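Long-range contacts in sensor protein (Pseudomonas syringae pv. tomato, PDB 2R8R), which probably acts as a membrane sensor kinase that transfers phosphate from ATP to a protein histidine, and is represented here by its N-terminal region: residues D91-T96 with T122-Q127; M23-H28 with E51-G56; G12-V17 with R167-R172. All blocks are in the same frame, centred on the assembly; numbering follows the deposited sequence.

Contact 1: D91-T96 with T122-Q127; sequences DELAHT and TTVNVQ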
loop_
_atom_site.group_PDB
_atom_site.type_symbol
_atom_site.label_atom_id
_atom_site.label_comp_id
_atom_site.label_asym_id
_atom_site.label_seq_id
_atom_site.Cartn_x
_atom_site.Cartn_y
_atom_site.Cartn_z
ATOM N N ASP A 91 2.039 -0.700 -4.431
ATOM C CA ASP A 91 1.726 0.018 -3.197
ATOM C C ASP A 91 0.272 0.462 -3.167
ATOM O O ASP A 91 -0.318 0.730 -4.204
ATOM C CB ASP A 91 2.667 1.222 -2.990
ATOM C CG ASP A 91 3.762 0.932 -1.971
ATOM O OD1 ASP A 91 3.442 0.376 -0.887
ATOM O OD2 ASP A 91 4.933 1.276 -2.239
ATOM N N GLU A 92 -0.313 0.476 -1.976
ATOM C CA GLU A 92 -1.587 1.136 -1.730
ATOM C C GLU A 92 -2.828 0.498 -2.356
ATOM O O GLU A 92 -3.417 1.031 -3.299
ATOM C CB GLU A 92 -1.467 2.635 -2.028
ATOM C CG GLU A 92 -0.480 3.248 -1.015
ATOM C CD GLU A 92 -0.176 4.736 -1.177
ATOM O OE1 GLU A 92 -0.885 5.447 -1.960
ATOM O OE2 GLU A 92 0.792 5.177 -0.483
ATOM N N LEU A 93 -3.227 -0.621 -1.751
ATOM C CA LEU A 93 -4.292 -1.499 -2.222
ATOM C C LEU A 93 -5.679 -0.805 -2.273
ATOM O O LEU A 93 -6.520 -1.141 -3.133
ATOM C CB LEU A 93 -4.345 -2.721 -1.276
ATOM C CG LEU A 93 -5.391 -3.827 -1.413
ATOM C CD1 LEU A 93 -5.411 -4.500 -2.820
ATOM C CD2 LEU A 93 -5.161 -4.849 -0.317
ATOM N N ALA A 94 -5.907 0.114 -1.333
ATOM C CA ALA A 94 -7.121 0.966 -1.251
ATOM C C ALA A 94 -7.169 2.224 -2.153
ATOM O O ALA A 94 -8.167 2.909 -2.175
ATOM C CB ALA A 94 -7.371 1.382 0.204
ATOM N N HIS A 95 -6.116 2.509 -2.894
ATOM C CA HIS A 95 -6.083 3.642 -3.805
ATOM C C HIS A 95 -7.257 3.742 -4.778
ATOM O O HIS A 95 -7.657 2.765 -5.449
ATOM C CB HIS A 95 -4.771 3.580 -4.569
ATOM C CG HIS A 95 -4.515 4.725 -5.500
ATOM N ND1 HIS A 95 -4.009 5.937 -5.077
ATOM C CD2 HIS A 95 -4.573 4.798 -6.847
ATOM C CE1 HIS A 95 -3.807 6.718 -6.126
ATOM N NE2 HIS A 95 -4.151 6.050 -7.208
ATOM N N THR A 96 -7.798 4.946 -4.861
ATOM C CA THR A 96 -8.802 5.306 -5.858
ATOM C C THR A 96 -8.049 5.915 -7.030
ATOM O O THR A 96 -7.313 6.877 -6.846
ATOM C CB THR A 96 -9.834 6.297 -5.257
ATOM O OG1 THR A 96 -10.606 5.603 -4.271
ATOM C CG2 THR A 96 -10.799 6.859 -6.322
ATOM N N THR A 122 1.355 -6.247 -2.375
ATOM C CA THR A 122 0.707 -4.955 -2.134
ATOM C C THR A 122 0.813 -4.560 -0.672
ATOM O O THR A 122 1.122 -5.376 0.176
ATOM C CB THR A 122 -0.807 -4.944 -2.635
ATOM O OG1 THR A 122 -1.275 -3.592 -2.727
ATOM C CG2 THR A 122 -1.744 -5.749 -1.715
ATOM N N THR A 123 0.580 -3.286 -0.399
ATOM C CA THR A 123 0.579 -2.752 0.966
ATOM C C THR A 123 -0.760 -2.081 1.242
ATOM O O THR A 123 -1.394 -1.539 0.335
ATOM C CB THR A 123 1.686 -1.740 1.132
ATOM O OG1 THR A 123 1.402 -0.638 0.278
ATOM C CG2 THR A 123 3.048 -2.360 0.739
ATOM N N VAL A 124 -1.205 -2.139 2.493
ATOM C CA VAL A 124 -2.363 -1.407 2.904
ATOM C C VAL A 124 -2.288 -1.114 4.402
ATOM O O VAL A 124 -1.815 -1.956 5.178
ATOM C CB VAL A 124 -3.645 -2.184 2.572
ATOM C CG1 VAL A 124 -3.863 -3.388 3.558
ATOM C CG2 VAL A 124 -4.867 -1.225 2.510
ATOM N N ASN A 125 -2.762 0.077 4.789
ATOM C CA ASN A 125 -3.023 0.410 6.205
ATOM C C ASN A 125 -4.407 -0.032 6.645
ATOM O O ASN A 125 -5.348 0.021 5.874
ATOM C CB ASN A 125 -2.841 1.894 6.467
ATOM C CG ASN A 125 -1.417 2.296 6.437
ATOM O OD1 ASN A 125 -1.035 3.297 5.805
ATOM N ND2 ASN A 125 -0.598 1.501 7.066
ATOM N N VAL A 126 -4.518 -0.454 7.896
ATOM C CA VAL A 126 -5.739 -1.095 8.379
ATOM C C VAL A 126 -6.979 -0.198 8.315
ATOM O O VAL A 126 -8.085 -0.714 8.190
ATOM C CB VAL A 126 -5.557 -1.639 9.802
ATOM C CG1 VAL A 126 -5.506 -0.515 10.821
ATOM C CG2 VAL A 126 -6.651 -2.605 10.096
ATOM N N GLN A 127 -6.778 1.124 8.381
ATOM C CA GLN A 127 -7.870 2.124 8.391
ATOM C C GLN A 127 -8.793 2.099 7.171
ATOM O O GLN A 127 -9.948 2.565 7.237
ATOM C CB GLN A 127 -7.292 3.544 8.495
ATOM C CG GLN A 127 -6.395 3.907 7.331
ATOM C CD GLN A 127 -5.671 5.219 7.496
ATOM O OE1 GLN A 127 -6.254 6.251 7.164
ATOM N NE2 GLN A 127 -4.378 5.199 7.976
#
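Three hydrogen bonds tie the loop 91-96 to strand 119-125, and Thr123 supplies an atom to each. Its hydroxyl works both ways. OG1 donates to Asp91 OD1 at 2.6 Å, reaching the anti lone pair, on the side away from the other carboxylate oxygen. The same OG1 accepts the backbone N-H of Glu92, with Glu92 N 3.0 Å from Thr123 OG1 and a nearly straight bond (167°). The first torsion of Thr123 (65°) sets OG1 between its backbone N and carbonyl carbon, and these two bonds fix its rotation. One step along, Leu93 N lies 2.9 Å from Thr123 O and meets it almost along the C=O axis (170°). Asp91 OD1 also bonds Thr20 OG1, and OD2 takes the amide of Glu43, so the buried carboxylate is held by several donors.

A type I turn runs from Glu92 to His95, closed by His95 N to Glu92 O at 3.1 Å. It points Leu93 at the strand. Leu93 CB sits 3.9 Å from Val124 CB, and Leu93 CD2 packs on Thr122 CG2 at 3.8 Å, the two side chains crossing at about a right angle. Thr122 OG1 bonds Val90 O. Ala94 CB only brushes Val124 CG2.

Asp91 directly follows strand 87-90, consistent with the Walker B position of a P-loop NTPase. Strand 119-125 lies between strands 87-90 and 7-12 in the parallel sheet, and Leu93 and Thr122 both touch Ile110 of helix 106-115.

Contact 2: M23-H28 with E51-G56; sequences MLQAAH and EALLNG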
loop_
_atom_site.group_PDB
_atom_site.type_symbol
_atom_site.label_atom_id
_atom_site.label_comp_id
_atom_site.label_asym_id
_atom_site.label_seq_id
_atom_site.Cartn_x
_atom_site.Cartn_y
_atom_site.Cartn_z
HETATM N N MSE A 23 7.896 -5.054 1.652
HETATM C CA MSE A 23 7.553 -5.488 0.328
HETATM C C MSE A 23 8.760 -5.527 -0.645
HETATM O O MSE A 23 8.870 -6.474 -1.455
HETATM C CB MSE A 23 6.422 -4.634 -0.251
HETATM C CG MSE A 23 6.078 -5.033 -1.696
HETATM SE SE MSE A 23 4.682 -3.994 -2.552
HETATM C CE MSE A 23 5.561 -2.233 -2.565
ATOM N N LEU A 24 9.629 -4.505 -0.583
ATOM C CA LEU A 24 10.737 -4.421 -1.503
ATOM C C LEU A 24 11.817 -5.446 -1.181
ATOM O O LEU A 24 12.406 -6.007 -2.119
ATOM C CB LEU A 24 11.307 -2.998 -1.565
ATOM C CG LEU A 24 10.389 -1.917 -2.179
ATOM C CD1 LEU A 24 11.156 -0.600 -2.229
ATOM C CD2 LEU A 24 9.890 -2.304 -3.564
ATOM N N GLN A 25 12.038 -5.722 0.125
ATOM C CA GLN A 25 12.932 -6.818 0.551
ATOM C C GLN A 25 12.397 -8.183 0.157
ATOM O O GLN A 25 13.160 -9.055 -0.243
ATOM C CB GLN A 25 13.172 -6.815 2.068
ATOM C CG GLN A 25 14.057 -5.686 2.612
ATOM C CD GLN A 25 15.534 -5.813 2.185
ATOM O OE1 GLN A 25 15.889 -6.627 1.318
ATOM N NE2 GLN A 25 16.391 -5.016 2.804
ATOM N N ALA A 26 11.091 -8.387 0.258
ATOM C CA ALA A 26 10.494 -9.649 -0.184
ATOM C C ALA A 26 10.718 -9.809 -1.681
ATOM O O ALA A 26 11.004 -10.897 -2.176
ATOM C CB ALA A 26 9.014 -9.708 0.156
ATOM N N ALA A 27 10.603 -8.704 -2.392
ATOM C CA ALA A 27 10.720 -8.673 -3.854
ATOM C C ALA A 27 12.155 -8.983 -4.343
ATOM O O ALA A 27 12.351 -9.635 -5.357
ATOM C CB ALA A 27 10.246 -7.333 -4.360
ATOM N N HIS A 28 13.139 -8.516 -3.593
ATOM C CA HIS A 28 14.549 -8.812 -3.840
ATOM C C HIS A 28 14.875 -10.276 -3.616
ATOM O O HIS A 28 15.646 -10.866 -4.385
ATOM C CB HIS A 28 15.449 -7.899 -2.982
ATOM C CG HIS A 28 15.745 -6.582 -3.630
ATOM N ND1 HIS A 28 16.656 -6.450 -4.658
ATOM C CD2 HIS A 28 15.212 -5.349 -3.445
ATOM C CE1 HIS A 28 16.684 -5.195 -5.067
ATOM N NE2 HIS A 28 15.826 -4.498 -4.341
ATOM N N GLU A 51 14.288 3.955 -1.587
ATOM C CA GLU A 51 14.693 4.342 -2.924
ATOM C C GLU A 51 15.852 3.447 -3.457
ATOM O O GLU A 51 15.837 3.027 -4.627
ATOM C CB GLU A 51 15.001 5.857 -2.944
ATOM C CG GLU A 51 15.115 6.496 -4.338
ATOM C CD GLU A 51 13.975 6.148 -5.353
ATOM O OE1 GLU A 51 12.835 6.658 -5.231
ATOM O OE2 GLU A 51 14.235 5.378 -6.311
ATOM N N ALA A 52 16.815 3.092 -2.598
ATOM C CA ALA A 52 17.918 2.188 -3.034
ATOM C C ALA A 52 17.450 0.744 -3.312
ATOM O O ALA A 52 17.984 0.083 -4.197
ATOM C CB ALA A 52 19.088 2.203 -2.044
ATOM N N LEU A 53 16.468 0.239 -2.567
ATOM C CA LEU A 53 15.888 -1.064 -2.916
ATOM C C LEU A 53 15.116 -1.009 -4.252
ATOM O O LEU A 53 15.234 -1.889 -5.098
ATOM C CB LEU A 53 14.992 -1.590 -1.790
ATOM C CG LEU A 53 15.740 -2.095 -0.551
ATOM C CD1 LEU A 53 14.731 -2.655 0.473
ATOM C CD2 LEU A 53 16.804 -3.128 -0.952
ATOM N N LEU A 54 14.343 0.043 -4.445
ATOM C CA LEU A 54 13.584 0.180 -5.659
ATOM C C LEU A 54 14.475 0.262 -6.908
ATOM O O LEU A 54 14.131 -0.279 -7.955
ATOM C CB LEU A 54 12.652 1.380 -5.568
ATOM C CG LEU A 54 11.733 1.653 -6.749
ATOM C CD1 LEU A 54 10.863 0.418 -7.050
ATOM C CD2 LEU A 54 10.907 2.923 -6.459
ATOM N N ASN A 55 15.604 0.929 -6.797
ATOM C CA ASN A 55 16.496 1.101 -7.936
ATOM C C ASN A 55 17.222 -0.172 -8.345
ATOM O O ASN A 55 17.782 -0.217 -9.428
ATOM C CB ASN A 55 17.493 2.259 -7.691
ATOM C CG ASN A 55 16.821 3.655 -7.840
ATOM O OD1 ASN A 55 17.299 4.639 -7.239
ATOM N ND2 ASN A 55 15.711 3.745 -8.643
ATOM N N GLY A 56 17.187 -1.207 -7.514
ATOM C CA GLY A 56 17.642 -2.532 -7.918
ATOM C C GLY A 56 16.609 -3.453 -8.576
ATOM O O GLY A 56 16.913 -4.612 -8.868
#
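This is a partly buried helix-to-helix contact between the middle of helix 19-32 and the C-terminal part of helix 48-54 with the residues just after it. It combines leucine packing with one histidine-to-backbone hydrogen bond. Leu53 is the centre. With CG anti to its carbonyl carbon (chi1 -73°), its side chain reaches into the group formed by Leu24, Gln25 and His28. Leu53 CB lies 4.0 Å from Leu24 CB, the two leucines crossing obliquely. Its methyls then diverge. CD1 meets the amide end of Gln25, with Leu53 CD1 3.7 Å from Gln25 CD. The Gln25 chain bends at chi2 (-69°) and crosses Leu53 at about a right angle, setting the amide against CD1. The other methyl, Leu53 CD2, packs against His28 CD2 at 3.7 Å.

Helix 19-32 is the helix that follows the probable Walker A loop of the P-loop NTPase fold. Helix 48-54 comes after strand 37-39, an outermost strand of the parallel sheet.

The polar link is made by the imidazole. His28 NE2 donates to Leu53 O at 2.8 Å, and the carbonyl oxygen lies close to the ring plane. The donor stands 25° above the carbonyl plane. Leu53 O also accepts Gly56 N, 3.2 Å away, so two N-H groups grip this oxygen. Such a carbonyl near the C-terminal part of a helix would probably favour a proton on NE2. Gly56 brings only backbone up to the ring, with Gly56 O 3.9 Å from His28 CE1. On the buried side, Leu24 CD1 sits 4.2 Å from Leu54 CB. Leu24 also touches Leu89 of strand 87-90 and Leu57, and Leu57 meets His28 as well.

Contact 3: G12-V17 with R167-R172; sequences GAAPGV and RELLER. With SO4 (sulfate ion), chain C.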
loop_
_atom_site.group_PDB
_atom_site.type_symbol
_atom_site.label_atom_id
_atom_site.label_comp_id
_atom_site.label_asym_id
_atom_site.label_seq_id
_atom_site.Cartn_x
_atom_site.Cartn_y
_atom_site.Cartn_z
ATOM N N GLY A 12 -0.370 -2.979 7.678
ATOM C CA GLY A 12 0.207 -2.143 8.717
ATOM C C GLY A 12 -0.865 -1.312 9.409
ATOM O O GLY A 12 -1.950 -1.139 8.860
ATOM N N ALA A 13 -0.540 -0.782 10.606
ATOM C CA ALA A 13 -1.439 0.074 11.406
ATOM C C ALA A 13 -1.528 1.531 10.889
ATOM O O ALA A 13 -2.526 2.213 11.098
ATOM C CB ALA A 13 -0.976 0.091 12.867
ATOM N N ALA A 14 -0.474 1.992 10.213
ATOM C CA ALA A 14 -0.327 3.390 9.870
ATOM C C ALA A 14 0.820 3.558 8.906
ATOM O O ALA A 14 1.651 2.651 8.753
ATOM C CB ALA A 14 -0.049 4.285 11.181
ATOM N N PRO A 15 0.882 4.740 8.263
ATOM C CA PRO A 15 2.040 5.190 7.535
ATOM C C PRO A 15 3.291 5.211 8.441
ATOM O O PRO A 15 3.220 5.656 9.594
ATOM C CB PRO A 15 1.635 6.624 7.117
ATOM C CG PRO A 15 0.192 6.616 7.062
ATOM C CD PRO A 15 -0.213 5.722 8.183
ATOM N N GLY A 16 4.401 4.717 7.908
ATOM C CA GLY A 16 5.674 4.767 8.584
ATOM C C GLY A 16 6.075 3.510 9.314
ATOM O O GLY A 16 7.119 3.497 9.923
ATOM N N VAL A 17 5.268 2.451 9.254
ATOM C CA VAL A 17 5.583 1.211 9.973
ATOM C C VAL A 17 6.546 0.287 9.226
ATOM O O VAL A 17 7.089 -0.640 9.816
ATOM C CB VAL A 17 4.296 0.451 10.432
ATOM C CG1 VAL A 17 3.516 1.325 11.422
ATOM C CG2 VAL A 17 3.427 -0.038 9.208
ATOM N N ARG A 167 5.066 4.467 19.968
ATOM C CA ARG A 167 6.053 5.422 20.456
ATOM C C ARG A 167 7.187 5.632 19.453
ATOM O O ARG A 167 7.644 6.762 19.189
ATOM C CB ARG A 167 6.615 4.947 21.797
ATOM C CG ARG A 167 7.221 6.043 22.630
ATOM C CD ARG A 167 8.616 5.675 23.210
ATOM N NE ARG A 167 9.607 5.722 22.123
ATOM C CZ ARG A 167 10.336 4.692 21.680
ATOM N NH1 ARG A 167 10.252 3.513 22.248
ATOM N NH2 ARG A 167 11.169 4.849 20.656
ATOM N N GLU A 168 7.624 4.529 18.884
ATOM C CA GLU A 168 8.644 4.555 17.870
ATOM C C GLU A 168 8.160 5.198 16.578
ATOM O O GLU A 168 8.894 5.941 15.949
ATOM C CB GLU A 168 9.116 3.124 17.618
ATOM C CG GLU A 168 10.361 3.099 16.843
ATOM C CD GLU A 168 10.899 1.702 16.605
ATOM O OE1 GLU A 168 10.688 0.787 17.449
ATOM O OE2 GLU A 168 11.558 1.559 15.556
ATOM N N LEU A 169 6.930 4.911 16.171
ATOM C CA LEU A 169 6.329 5.599 15.005
ATOM C C LEU A 169 6.237 7.140 15.191
ATOM O O LEU A 169 6.525 7.893 14.270
ATOM C CB LEU A 169 4.945 5.009 14.681
ATOM C CG LEU A 169 4.271 5.429 13.368
ATOM C CD1 LEU A 169 5.184 5.303 12.166
ATOM C CD2 LEU A 169 2.966 4.616 13.173
ATOM N N LEU A 170 5.863 7.589 16.387
ATOM C CA LEU A 170 5.890 9.024 16.751
ATOM C C LEU A 170 7.307 9.636 16.646
ATOM O O LEU A 170 7.458 10.746 16.160
ATOM C CB LEU A 170 5.321 9.231 18.141
ATOM C CG LEU A 170 3.813 8.976 18.260
ATOM C CD1 LEU A 170 3.354 8.962 19.700
ATOM C CD2 LEU A 170 3.031 10.051 17.431
ATOM N N GLU A 171 8.348 8.884 17.022
ATOM C CA GLU A 171 9.712 9.376 16.841
ATOM C C GLU A 171 10.055 9.526 15.387
ATOM O O GLU A 171 10.754 10.450 15.023
ATOM C CB GLU A 171 10.745 8.417 17.419
ATOM C CG GLU A 171 11.101 8.600 18.813
ATOM C CD GLU A 171 12.065 7.533 19.275
ATOM O OE1 GLU A 171 12.275 6.523 18.523
ATOM O OE2 GLU A 171 12.607 7.676 20.398
ATOM N N ARG A 172 9.659 8.540 14.582
ATOM C CA ARG A 172 9.850 8.589 13.115
ATOM C C ARG A 172 9.181 9.790 12.446
ATOM O O ARG A 172 9.757 10.427 11.569
ATOM C CB ARG A 172 9.336 7.320 12.458
ATOM C CG ARG A 172 10.126 6.112 12.811
ATOM C CD ARG A 172 9.695 4.906 12.004
ATOM N NE ARG A 172 10.236 4.973 10.654
ATOM C CZ ARG A 172 11.503 4.699 10.340
ATOM N NH1 ARG A 172 12.379 4.368 11.286
ATOM N NH2 ARG A 172 11.918 4.786 9.082
HETATM S S SO4 C . 5.239 2.480 5.281
HETATM O O1 SO4 C . 4.393 3.633 5.125
HETATM O O2 SO4 C . 6.537 2.764 5.801
HETATM O O3 SO4 C . 4.404 1.635 6.140
HETATM O O4 SO4 C . 5.561 1.966 3.942
#
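The loop 12-17 makes a type II turn from Ala14 to Val17, with Gly16 at positive phi (98°), and its outer side faces helix 166-174 with Gly16 and Leu169 nearest, CA to CA 6.5 Å. Leu169 carries the packing. Its CG is anti to the backbone N (chi1 -170°), which sends the branched end to the turn. Leu169 CD2 touches Ala14 CB at 3.6 Å and Val17 CG1 at 3.8 Å. The other methyl, Leu169 CD1, lies against backbone oxygens, 3.3 Å from Pro15 O. Gly16 has no side chain, so this methyl can come right up to the turn. Arg172, bent at chi3, passes Gly16 O with its NE 3.5 Å away. Leu197 of helix 194-209 touches both Ala14 and Leu169.

A sulfate sits in the loop. Gly16 N donates to its O1 at 3.0 Å in a nearly straight bond, and Gly18 N, Thr20 N and Lys19 NZ bind it too. It probably marks a phosphate site of the Walker A P-loop. No hydrogen bond joins helix and turn: Leu169 packs on methyls and backbone oxygens, while the Gly16 N-H is directed to the sulfate.

Contact 1 is buried, its centre about 4 Å from the centre of the chain, while contacts 2 and 3 lie further out and are partly buried. Contact 1 relies on hydrogen bonds from a loop to a sheet strand, two of them through a threonine hydroxyl. Contact 2 mixes leucine packing with one bond. Contact 3 has no hydrogen bond between its segments and rests a leucine on methyls and backbone oxygens, beside a bound sulfate. Contacts 1 and 3 join through Gly12, whose backbone pairs with Val124 and Val126. Met23 packs on Asp91 and Thr123, linking contacts 1 and 2. Contacts 1 and 3 lie by the probable phosphate site; contact 2 lies further along helix 19-32.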